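Mucin-like protocadherin (Homo sapiens, PDB 6OAE) probably mediates calcium-dependent heterophilic adhesion with CDHR2 between neighbouring microvilli, here represented by its first two extracellular cadherin repeats. Local coordinates at residues Asp134-Thr144 with Asn174-Pro185. Residues are numbered along the deposited sequence; the frame is centred on the assembly and turned at random. Where two conformers were deposited one is given.
With CA (calcium ion), chain E.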
ATOM      1  N   ASP A 134      -1.667   3.791   2.717  1.00 26.32           N
ATOM      2  CA  ASP A 134      -1.411   5.053   1.971  1.00 25.05           C
ATOM      3  C   ASP A 134      -2.711   5.868   1.922  1.00 24.39           C
ATOM      4  O   ASP A 134      -3.740   5.307   1.506  1.00 24.93           O
ATOM      5  CB  ASP A 134      -0.866   4.796   0.563  1.00 25.58           C
ATOM      6  CG  ASP A 134       0.614   4.463   0.513  1.00 25.91           C
ATOM      7  OD1 ASP A 134       1.248   4.382   1.604  1.00 27.68           O
ATOM      8  OD2 ASP A 134       1.134   4.319  -0.612  1.00 24.79           O
ATOM      9  N   ILE A 135      -2.642   7.128   2.346  1.00 23.25           N
ATOM     10  CA  ILE A 135      -3.737   8.118   2.161  1.00 23.85           C
ATOM     11  C   ILE A 135      -3.569   8.685   0.769  1.00 21.87           C
ATOM     12  O   ILE A 135      -2.429   9.087   0.439  1.00 21.09           O
ATOM     13  CB  ILE A 135      -3.706   9.223   3.235  1.00 24.74           C
ATOM     14  CG1 ILE A 135      -3.740   8.628   4.649  1.00 26.97           C
ATOM     15  CG2 ILE A 135      -4.843  10.220   3.000  1.00 25.07           C
ATOM     16  CD1 ILE A 135      -4.867   7.648   4.858  1.00 28.54           C
ATOM     17  N   LEU A 136      -4.636   8.712  -0.024  1.00 20.69           N
ATOM     18  CA  LEU A 136      -4.541   9.196  -1.424  1.00 21.22           C
ATOM     19  C   LEU A 136      -5.022  10.656  -1.485  1.00 20.48           C
ATOM     20  O   LEU A 136      -5.983  11.000  -0.808  1.00 20.73           O
ATOM     21  CB  LEU A 136      -5.345   8.262  -2.335  1.00 21.20           C
ATOM     22  CG  LEU A 136      -4.871   6.807  -2.323  1.00 21.47           C
ATOM     23  CD1 LEU A 136      -5.573   6.009  -3.401  1.00 21.50           C
ATOM     24  CD2 LEU A 136      -3.358   6.705  -2.472  1.00 21.77           C
ATOM     25  N   PHE A 137      -4.322  11.446  -2.281  1.00 21.04           N
ATOM     26  CA  PHE A 137      -4.461  12.907  -2.447  1.00 21.29           C
ATOM     27  C   PHE A 137      -4.871  13.156  -3.893  1.00 21.50           C
ATOM     28  O   PHE A 137      -4.109  12.789  -4.801  1.00 21.71           O
ATOM     29  CB  PHE A 137      -3.154  13.601  -2.095  1.00 20.78           C
ATOM     30  CG  PHE A 137      -2.865  13.572  -0.620  1.00 22.12           C
ATOM     31  CD1 PHE A 137      -2.370  12.419  -0.011  1.00 21.94           C
ATOM     32  CD2 PHE A 137      -3.105  14.696   0.167  1.00 21.95           C
ATOM     33  CE1 PHE A 137      -2.132  12.398   1.357  1.00 22.10           C
ATOM     34  CE2 PHE A 137      -2.854  14.670   1.533  1.00 21.93           C
ATOM     35  CZ  PHE A 137      -2.359  13.527   2.122  1.00 22.46           C
ATOM     36  N   TYR A 138      -6.037  13.766  -4.074  1.00 21.71           N
ATOM     37  CA  TYR A 138      -6.684  13.972  -5.386  1.00 21.04           C
ATOM     38  C   TYR A 138      -6.688  15.443  -5.747  1.00 22.01           C
ATOM     39  O   TYR A 138      -6.989  16.302  -4.878  1.00 21.60           O
ATOM     40  CB  TYR A 138      -8.111  13.462  -5.344  1.00 20.33           C
ATOM     41  CG  TYR A 138      -8.238  11.993  -5.085  1.00 19.79           C
ATOM     42  CD1 TYR A 138      -8.283  11.494  -3.788  1.00 20.97           C
ATOM     43  CD2 TYR A 138      -8.320  11.092  -6.139  1.00 20.48           C
ATOM     44  CE1 TYR A 138      -8.411  10.132  -3.552  1.00 21.39           C
ATOM     45  CE2 TYR A 138      -8.462   9.733  -5.913  1.00 21.89           C
ATOM     46  CZ  TYR A 138      -8.506   9.252  -4.618  1.00 21.81           C
ATOM     47  OH  TYR A 138      -8.630   7.907  -4.378  1.00 23.41           O
ATOM     48  N   THR A 139      -6.384  15.710  -7.007  1.00 22.53           N
ATOM     49  CA  THR A 139      -6.322  17.057  -7.600  1.00 23.50           C
ATOM     50  C   THR A 139      -7.154  17.068  -8.866  1.00 23.19           C
ATOM     51  O   THR A 139      -7.036  16.108  -9.640  1.00 23.25           O
ATOM     52  CB  THR A 139      -4.876  17.457  -7.902  1.00 25.83           C
ATOM     53  OG1 THR A 139      -4.188  17.338  -6.657  1.00 30.14           O
ATOM     54  CG2 THR A 139      -4.782  18.871  -8.422  1.00 28.87           C
ATOM     55  N   LEU A 140      -7.944  18.127  -9.068  1.00 23.46           N
ATOM     56  CA  LEU A 140      -8.743  18.336 -10.297  1.00 23.77           C
ATOM     57  C   LEU A 140      -8.122  19.511 -11.059  1.00 25.94           C
ATOM     58  O   LEU A 140      -7.958  20.612 -10.435  1.00 24.72           O
ATOM     59  CB  LEU A 140     -10.185  18.614  -9.898  1.00 24.51           C
ATOM     60  CG  LEU A 140     -11.192  18.519 -11.037  1.00 24.96           C
ATOM     61  CD1 LEU A 140     -11.437  17.066 -11.421  1.00 24.87           C
ATOM     62  CD2 LEU A 140     -12.493  19.208 -10.642  1.00 25.37           C
ATOM     63  N   GLN A 141      -7.752  19.294 -12.319  1.00 27.23           N
ATOM     64  CA  GLN A 141      -7.141  20.336 -13.191  1.00 29.61           C
ATOM     65  C   GLN A 141      -8.019  20.512 -14.432  1.00 28.61           C
ATOM     66  O   GLN A 141      -8.232  19.527 -15.136  1.00 25.33           O
ATOM     67  CB  GLN A 141      -5.720  19.927 -13.555  1.00 33.10           C
ATOM     68  CG  GLN A 141      -4.997  20.952 -14.415  1.00 38.35           C
ATOM     69  CD  GLN A 141      -3.582  20.554 -14.755  1.00 43.43           C
ATOM     70  OE1 GLN A 141      -3.024  21.013 -15.756  1.00 49.83           O
ATOM     71  NE2 GLN A 141      -2.987  19.698 -13.926  1.00 44.83           N
ATOM     72  N   GLU A 142      -8.512  21.722 -14.682  1.00 28.91           N
ATOM     73  CA  GLU A 142      -9.364  21.964 -15.872  1.00 31.28           C
ATOM     74  C   GLU A 142      -8.528  21.682 -17.125  1.00 31.78           C
ATOM     75  O   GLU A 142      -7.336  22.044 -17.155  1.00 29.28           O
ATOM     76  CB  GLU A 142      -9.997  23.353 -15.892  1.00 32.28           C
ATOM     77  CG  GLU A 142      -9.024  24.501 -15.937  1.00 34.10           C
ATOM     78  CD  GLU A 142      -9.722  25.843 -15.938  1.00 35.64           C
ATOM     79  OE1 GLU A 142      -9.164  26.773 -16.528  1.00 37.93           O
ATOM     80  OE2 GLU A 142     -10.832  25.947 -15.363  1.00 34.56           O
ATOM     81  N   MET A 143      -9.152  21.014 -18.086  1.00 34.03           N
ATOM     82  CA  MET A 143      -8.598  20.710 -19.424  1.00 38.68           C
ATOM     83  C   MET A 143      -9.165  21.740 -20.407  1.00 38.57           C
ATOM     84  O   MET A 143      -8.414  22.199 -21.265  1.00 41.06           O
ATOM     85  CB  MET A 143      -8.993  19.299 -19.850  1.00 41.82           C
ATOM     86  CG  MET A 143      -7.932  18.590 -20.636  1.00 48.32           C
ATOM     87  SD  MET A 143      -8.647  17.290 -21.652  1.00 56.14           S
ATOM     88  CE  MET A 143      -9.342  18.271 -22.983  1.00 54.58           C
ATOM     89  N   THR A 144     -10.455  22.070 -20.275  1.00 38.55           N
ATOM     90  CA  THR A 144     -11.155  23.119 -21.060  1.00 39.66           C
ATOM     91  C   THR A 144     -11.256  24.370 -20.168  1.00 40.68           C
ATOM     92  O   THR A 144     -11.558  24.221 -18.972  1.00 36.56           O
ATOM     93  CB  THR A 144     -12.456  22.541 -21.629  1.00 39.89           C
ATOM     94  OG1 THR A 144     -13.261  22.020 -20.568  1.00 37.92           O
ATOM     95  CG2 THR A 144     -12.189  21.442 -22.639  1.00 41.20           C
ATOM     96  N   ASN A 174     -19.942  21.241 -22.411  1.00 30.08           N
ATOM     97  CA  ASN A 174     -18.855  20.244 -22.165  0.50 32.26           C
ATOM     98  C   ASN A 174     -17.801  20.874 -21.262  1.00 33.09           C
ATOM     99  O   ASN A 174     -17.368  22.016 -21.554  1.00 35.85           O
ATOM    100  CB  ASN A 174     -18.186  19.728 -23.448  0.50 32.36           C
ATOM    101  CG  ASN A 174     -16.964  18.855 -23.193  0.50 33.24           C
ATOM    102  OD1 ASN A 174     -15.923  19.330 -22.721  0.50 34.41           O
ATOM    103  ND2 ASN A 174     -17.069  17.576 -23.515  0.50 33.32           N
ATOM    104  N   MET A 175     -17.408  20.156 -20.205  1.00 32.61           N
ATOM    105  CA  MET A 175     -16.313  20.545 -19.279  1.00 31.81           C
ATOM    106  C   MET A 175     -15.442  19.301 -19.097  1.00 31.23           C
ATOM    107  O   MET A 175     -15.988  18.256 -18.696  1.00 30.04           O
ATOM    108  CB  MET A 175     -16.834  21.024 -17.922  1.00 33.54           C
ATOM    109  CG  MET A 175     -17.266  22.483 -17.935  1.00 37.19           C
ATOM    110  SD  MET A 175     -18.779  22.860 -17.042  1.00 43.52           S
ATOM    111  CE  MET A 175     -19.922  21.757 -17.857  1.00 39.75           C
ATOM    112  N   THR A 176     -14.149  19.396 -19.394  1.00 28.22           N
ATOM    113  CA  THR A 176     -13.221  18.254 -19.231  1.00 27.56           C
ATOM    114  C   THR A 176     -12.161  18.605 -18.194  1.00 24.81           C
ATOM    115  O   THR A 176     -11.671  19.758 -18.175  1.00 24.11           O
ATOM    116  CB  THR A 176     -12.650  17.798 -20.572  1.00 29.15           C
ATOM    117  OG1 THR A 176     -13.775  17.451 -21.377  1.00 30.84           O
ATOM    118  CG2 THR A 176     -11.740  16.601 -20.440  1.00 30.76           C
ATOM    119  N   PHE A 177     -11.829  17.614 -17.370  1.00 24.27           N
ATOM    120  CA  PHE A 177     -10.848  17.713 -16.274  1.00 22.99           C
ATOM    121  C   PHE A 177      -9.849  16.571 -16.349  1.00 23.33           C
ATOM    122  O   PHE A 177     -10.220  15.476 -16.789  1.00 21.15           O
ATOM    123  CB  PHE A 177     -11.534  17.600 -14.920  1.00 22.98           C
ATOM    124  CG  PHE A 177     -12.481  18.722 -14.607  1.00 22.11           C
ATOM    125  CD1 PHE A 177     -12.007  19.924 -14.127  1.00 21.45           C
ATOM    126  CD2 PHE A 177     -13.842  18.558 -14.775  1.00 23.35           C
ATOM    127  CE1 PHE A 177     -12.884  20.957 -13.818  1.00 23.12           C
ATOM    128  CE2 PHE A 177     -14.717  19.596 -14.484  1.00 22.88           C
ATOM    129  CZ  PHE A 177     -14.234  20.797 -14.004  1.00 22.67           C
ATOM    130  N   TRP A 178      -8.628  16.866 -15.933  1.00 25.41           N
ATOM    131  CA  TRP A 178      -7.632  15.861 -15.505  1.00 27.85           C
ATOM    132  C   TRP A 178      -7.881  15.622 -14.018  1.00 25.18           C
ATOM    133  O   TRP A 178      -7.954  16.623 -13.253  1.00 24.14           O
ATOM    134  CB  TRP A 178      -6.198  16.322 -15.731  1.00 33.20           C
ATOM    135  CG  TRP A 178      -5.717  16.201 -17.138  1.00 39.45           C
ATOM    136  CD1 TRP A 178      -5.516  15.047 -17.841  1.00 41.19           C
ATOM    137  CD2 TRP A 178      -5.337  17.284 -18.007  1.00 43.29           C
ATOM    138  NE1 TRP A 178      -5.052  15.339 -19.098  1.00 44.28           N
ATOM    139  CE2 TRP A 178      -4.929  16.703 -19.229  1.00 44.95           C
ATOM    140  CE3 TRP A 178      -5.310  18.683 -17.877  1.00 45.24           C
ATOM    141  CZ2 TRP A 178      -4.499  17.480 -20.314  1.00 47.70           C
ATOM    142  CZ3 TRP A 178      -4.887  19.448 -18.948  1.00 47.50           C
ATOM    143  CH2 TRP A 178      -4.488  18.853 -20.152  1.00 47.16           C
ATOM    144  N   LEU A 179      -8.040  14.372 -13.642  1.00 23.58           N
ATOM    145  CA  LEU A 179      -8.087  13.938 -12.235  1.00 23.40           C
ATOM    146  C   LEU A 179      -6.754  13.262 -11.935  1.00 22.62           C
ATOM    147  O   LEU A 179      -6.447  12.267 -12.606  1.00 22.99           O
ATOM    148  CB  LEU A 179      -9.264  12.988 -12.036  1.00 23.23           C
ATOM    149  CG  LEU A 179      -9.477  12.519 -10.599  1.00 23.25           C
ATOM    150  CD1 LEU A 179      -9.760  13.673  -9.651  1.00 24.26           C
ATOM    151  CD2 LEU A 179     -10.591  11.512 -10.563  1.00 23.73           C
ATOM    152  N   LEU A 180      -5.995  13.808 -10.990  1.00 21.68           N
ATOM    153  CA  LEU A 180      -4.692  13.247 -10.559  1.00 23.47           C
ATOM    154  C   LEU A 180      -4.869  12.632  -9.189  1.00 22.20           C
ATOM    155  O   LEU A 180      -5.622  13.186  -8.376  1.00 22.44           O
ATOM    156  CB  LEU A 180      -3.628  14.339 -10.470  1.00 25.93           C
ATOM    157  CG  LEU A 180      -3.515  15.265 -11.672  1.00 29.98           C
ATOM    158  CD1 LEU A 180      -2.403  16.278 -11.441  1.00 32.62           C
ATOM    159  CD2 LEU A 180      -3.268  14.479 -12.939  1.00 31.42           C
ATOM    160  N   VAL A 181      -4.161  11.547  -8.923  1.00 21.23           N
ATOM    161  CA  VAL A 181      -4.102  11.012  -7.546  1.00 21.15           C
ATOM    162  C   VAL A 181      -2.633  10.735  -7.257  1.00 21.62           C
ATOM    163  O   VAL A 181      -1.937  10.281  -8.185  1.00 22.25           O
ATOM    164  CB  VAL A 181      -4.994   9.769  -7.361  1.00 20.75           C
ATOM    165  CG1 VAL A 181      -4.557   8.590  -8.236  1.00 21.00           C
ATOM    166  CG2 VAL A 181      -5.070   9.373  -5.901  1.00 21.19           C
ATOM    167  N   ARG A 182      -2.189  11.020  -6.039  1.00 21.49           N
ATOM    168  CA  ARG A 182      -0.835  10.633  -5.571  1.00 22.45           C
ATOM    169  C   ARG A 182      -1.006   9.969  -4.209  1.00 22.33           C
ATOM    170  O   ARG A 182      -2.052  10.215  -3.546  1.00 21.06           O
ATOM    171  CB  ARG A 182       0.131  11.828  -5.571  1.00 23.61           C
ATOM    172  CG  ARG A 182      -0.262  12.949  -4.632  1.00 25.14           C
ATOM    173  CD  ARG A 182       0.775  14.048  -4.425  1.00 26.83           C
ATOM    174  NE  ARG A 182       0.274  14.959  -3.397  1.00 27.03           N
ATOM    175  CZ  ARG A 182      -0.549  15.998  -3.597  1.00 30.38           C
ATOM    176  NH1 ARG A 182      -0.986  16.324  -4.806  1.00 31.89           N
ATOM    177  NH2 ARG A 182      -0.928  16.732  -2.567  1.00 29.78           N
ATOM    178  N   ASP A 183      -0.014   9.171  -3.797  1.00 22.29           N
ATOM    179  CA  ASP A 183      -0.070   8.395  -2.529  1.00 22.46           C
ATOM    180  C   ASP A 183       0.786   9.067  -1.444  1.00 23.98           C
ATOM    181  O   ASP A 183       1.105   8.396  -0.477  1.00 23.37           O
ATOM    182  CB  ASP A 183       0.328   6.945  -2.780  1.00 22.91           C
ATOM    183  CG  ASP A 183       1.692   6.742  -3.419  1.00 22.39           C
ATOM    184  OD1 ASP A 183       2.450   7.743  -3.601  1.00 21.60           O
ATOM    185  OD2 ASP A 183       1.967   5.577  -3.755  1.00 23.42           O
ATOM    186  N   THR A 184       1.148  10.342  -1.615  1.00 23.80           N
ATOM    187  CA  THR A 184       1.918  11.142  -0.631  1.00 23.65           C
ATOM    188  C   THR A 184       1.293  12.525  -0.505  1.00 24.41           C
ATOM    189  O   THR A 184       0.761  13.065  -1.472  1.00 23.85           O
ATOM    190  CB  THR A 184       3.395  11.244  -1.029  1.00 24.01           C
ATOM    191  OG1 THR A 184       3.503  11.941  -2.280  1.00 24.05           O
ATOM    192  CG2 THR A 184       4.047   9.882  -1.092  1.00 23.83           C
ATOM    193  N   PRO A 185       1.337  13.158   0.680  1.00 25.37           N
ATOM    194  CA  PRO A 185       0.831  14.518   0.816  1.00 25.81           C
ATOM    195  C   PRO A 185       1.625  15.504  -0.055  1.00 27.57           C
ATOM    196  O   PRO A 185       1.028  16.407  -0.584  1.00 28.56           O
ATOM    197  CB  PRO A 185       1.038  14.878   2.295  1.00 26.00           C
ATOM    198  CG  PRO A 185       1.396  13.598   2.988  1.00 27.06           C
ATOM    199  CD  PRO A 185       1.852  12.609   1.943  1.00 26.40           C
TER
HETATM  200 CA    CA E 304       1.561   3.549  -2.692  1.00 23.42          CA
HETATM  201  O   HOH W   1      -0.083   8.984   1.878  1.00 32.48           O
HETATM  202  O   HOH W   2      -3.195  14.746  -6.808  1.00 28.48           O
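Asp134 and Asp183 meet at a calcium ion, each giving OD2 as ligand, with the carboxylate planes turned 84° apart. Asn94, Asn96, Asp129 and Asp131 complete this site at the linker between two cadherin repeats. From there 137-142, an outermost strand of the sheet in the second repeat's Greek-key beta-sandwich, runs antiparallel to 174-182. Water 1 donates to both Ile135 O and Asp183 O, bridging the two segments just before the ladder starts, and Leu136 CD2 packs against Asp183 CB. Phe137 exchanges two backbone hydrogen bonds with Arg182, the first step of the ladder. Over the centre of its ring sits Pro185 CA, 3.6 Å from the Phe137 centroid, a CH-pi contact. The Arg182 guanidinium lies 18° from the Phe137 ring plane and has Phe137 CB over one face; its NH2 donates a hydrogen bond to Pro185 O at 2.8 Å, from above the carbonyl plane. On the other face of the sheet, toward Leu153 and Pro159, Val181 CG2 stands anti to its own backbone N and rests over the Tyr138 ring, 3.4 Å from Tyr138 CE2. Thr139 pairs with Leu180 through two backbone bonds, while water 2 connects Thr139 OG1 and Phe137 O. Leu140 CG stands opposite its own backbone N, which carries CD2 over one face of the Phe177 ring, 3.8 Å from its centroid. Gln141 continues the ladder with Trp178 through paired bonds of 2.8 Å between Gln141 N and Trp178 O and between Gln141 O and Trp178 N. Met143 lays CG over the indole of Trp178, 3.4 Å from the centroid of its six-membered ring, with SD above the same face in a more distant Met-aromatic contact. At the far end Thr176 N donates to Thr144 OG1 at 3.0 Å, an almost straight bond of 173°.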